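Local coordinates for protein BA42 (Bizionia argentinensis, PDB 4OA3), which is of unknown function but binds calcium ions and consists of a stand-alone TPM domain, at residues Lys83-Asn86 / Asp87-Asp91. Sequence-based numbering, arbitrary orientation.
Sequences KGIN and DVVSD
A single short helical turn, 83-86, follows the edge strand 76-81 of the TPM domain and is itself followed by the chain that leads to helix 95-105. The N of D87 donates to the O of K83 at 2.9 Å, an i to i+4 bond. The O of I85 takes two donors: the N of V89 lies 3.1 Å away, nearly straight out from the carbonyl (C=O...N 179°), whereas the N of V88 reaches the same oxygen from above the carbonyl plane. Beyond this the backbone of V89 is extended, and a water joins the O of N86 (2.7 Å) to the O of V89 by a weak second bond.

I85 suits the inner side of the turn: it is buried, and its CG2 meets V89 CG1 at 3.8 Å while the side chain also packs on F93 and F129 in loops and on L125 of helix 110-128. Branched V89 suits its place by offering two methyls, CG1 and CG2, both 3.4 Å from the O of I85 and on the same side of it; V89 also touches Y128. An alanine in place of V89 would probably open a gap beside I85 CG2 and cost Y128 its methyl contact. On the outer side, the long, mostly apolar K83 chain can reach the D87 carboxylate one turn on: with CG anti to the backbone N (chi1 -168°), CG (3.6 Å from D87 OD1) and CE cross it obliquely. K83 NZ and D87 OD2 form a long salt bridge of 4.0 Å, so at this exposed surface the backbone bonds and the packing of I85 with V89 probably matter more than the charge pair.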
ATOM      1  N   LYS A  83     -13.589   0.734   1.126  1.00 18.70           N
ATOM      2  CA  LYS A  83     -14.850   0.631   0.404  1.00 19.47           C
ATOM      3  C   LYS A  83     -15.008   1.574  -0.770  1.00 22.27           C
ATOM      4  O   LYS A  83     -15.618   1.190  -1.763  1.00 21.87           O
ATOM      5  CB  LYS A  83     -16.035   0.800   1.363  1.00 22.07           C
ATOM      6  CG  LYS A  83     -17.367   0.421   0.727  1.00 28.76           C
ATOM      7  CD  LYS A  83     -18.498   0.430   1.737  1.00 38.75           C
ATOM      8  CE  LYS A  83     -19.852   0.206   1.086  1.00 49.01           C
ATOM      9  NZ  LYS A  83     -20.740   1.390   1.246  1.00 64.08           N
ATOM     10  N   GLY A  84     -14.485   2.788  -0.669  1.00 18.47           N
ATOM     11  CA  GLY A  84     -14.581   3.763  -1.748  1.00 18.78           C
ATOM     12  C   GLY A  84     -13.945   3.249  -3.015  1.00 20.62           C
ATOM     13  O   GLY A  84     -14.457   3.459  -4.126  1.00 22.05           O
ATOM     14  N   ILE A  85     -12.832   2.525  -2.876  1.00 17.21           N
ATOM     15  CA  ILE A  85     -12.168   1.911  -4.003  1.00 16.47           C
ATOM     16  C   ILE A  85     -12.991   0.746  -4.517  1.00 20.82           C
ATOM     17  O   ILE A  85     -13.279   0.647  -5.708  1.00 19.42           O
ATOM     18  CB  ILE A  85     -10.729   1.466  -3.596  1.00 18.05           C
ATOM     19  CG1 ILE A  85      -9.875   2.726  -3.300  1.00 18.03           C
ATOM     20  CG2 ILE A  85     -10.079   0.616  -4.712  1.00 18.40           C
ATOM     21  CD1 ILE A  85      -8.655   2.490  -2.436  1.00 17.47           C
ATOM     22  N   ASN A  86     -13.347  -0.177  -3.631  1.00 19.49           N
ATOM     23  CA  ASN A  86     -14.041  -1.379  -4.070  1.00 20.38           C
ATOM     24  C   ASN A  86     -15.399  -1.092  -4.739  1.00 23.78           C
ATOM     25  O   ASN A  86     -15.809  -1.861  -5.615  1.00 24.35           O
ATOM     26  CB  ASN A  86     -14.207  -2.323  -2.897  1.00 19.55           C
ATOM     27  CG  ASN A  86     -12.892  -2.803  -2.316  1.00 28.93           C
ATOM     28  OD1 ASN A  86     -11.879  -2.913  -3.010  1.00 25.03           O
ATOM     29  ND2 ASN A  86     -12.866  -3.071  -1.021  1.00 29.52           N
ATOM     30  N   ASP A  87     -16.071   0.003  -4.364  1.00 22.39           N
ATOM     31  CA  ASP A  87     -17.377   0.363  -4.949  1.00 22.58           C
ATOM     32  C   ASP A  87     -17.269   0.781  -6.417  1.00 27.77           C
ATOM     33  O   ASP A  87     -18.287   0.762  -7.116  1.00 27.67           O
ATOM     34  CB  ASP A  87     -18.007   1.563  -4.221  1.00 24.16           C
ATOM     35  CG  ASP A  87     -18.611   1.317  -2.844  1.00 32.24           C
ATOM     36  OD1 ASP A  87     -18.841   0.134  -2.493  1.00 33.81           O
ATOM     37  OD2 ASP A  87     -18.938   2.315  -2.154  1.00 37.00           O
ATOM     38  N   VAL A  88     -16.094   1.230  -6.875  1.00 23.13           N
ATOM     39  CA  VAL A  88     -15.947   1.746  -8.254  1.00 21.47           C
ATOM     40  C   VAL A  88     -15.011   1.018  -9.201  1.00 26.44           C
ATOM     41  O   VAL A  88     -15.178   1.150 -10.410  1.00 26.43           O
ATOM     42  CB  VAL A  88     -15.634   3.260  -8.240  1.00 25.23           C
ATOM     43  CG1 VAL A  88     -16.718   4.031  -7.507  1.00 25.66           C
ATOM     44  CG2 VAL A  88     -14.235   3.567  -7.666  1.00 24.41           C
ATOM     45  N   VAL A  89     -13.997   0.333  -8.701  1.00 22.39           N
ATOM     46  CA  VAL A  89     -13.011  -0.310  -9.545  1.00 21.39           C
ATOM     47  C   VAL A  89     -13.462  -1.660 -10.063  1.00 30.51           C
ATOM     48  O   VAL A  89     -14.300  -2.313  -9.447  1.00 30.58           O
ATOM     49  CB  VAL A  89     -11.620  -0.400  -8.867  1.00 23.09           C
ATOM     50  CG1 VAL A  89     -11.147   0.970  -8.389  1.00 21.75           C
ATOM     51  CG2 VAL A  89     -11.575  -1.443  -7.756  1.00 23.42           C
ATOM     52  N   SER A  90     -12.841  -2.106 -11.152  1.00 30.52           N
ATOM     53  CA  SER A  90     -13.153  -3.410 -11.725  1.00 32.24           C
ATOM     54  C   SER A  90     -12.357  -4.506 -11.019  1.00 36.61           C
ATOM     55  O   SER A  90     -11.507  -4.228 -10.160  1.00 33.75           O
ATOM     56  CB  SER A  90     -12.946  -3.398 -13.241  1.00 38.96           C
ATOM     57  OG  SER A  90     -11.626  -3.046 -13.622  1.00 54.06           O
ATOM     58  N   ASP A  91     -12.623  -5.758 -11.386  1.00 35.20           N
ATOM     59  CA  ASP A  91     -12.033  -6.938 -10.745  1.00 34.79           C
ATOM     60  C   ASP A  91     -10.513  -7.073 -10.935  1.00 36.38           C
ATOM     61  O   ASP A  91      -9.852  -7.682 -10.096  1.00 38.30           O
ATOM     62  CB  ASP A  91     -12.740  -8.235 -11.228  1.00 37.84           C
ATOM     63  CG  ASP A  91     -14.241  -8.134 -11.487  1.00 54.70           C
ATOM     64  OD1 ASP A  91     -14.864  -7.140 -11.027  1.00 55.76           O
ATOM     65  OD2 ASP A  91     -14.778  -9.012 -12.204  1.00 63.02           O
TER
HETATM   66  O   HOH W   1     -14.430  -4.028  -6.498  1.00 37.83           O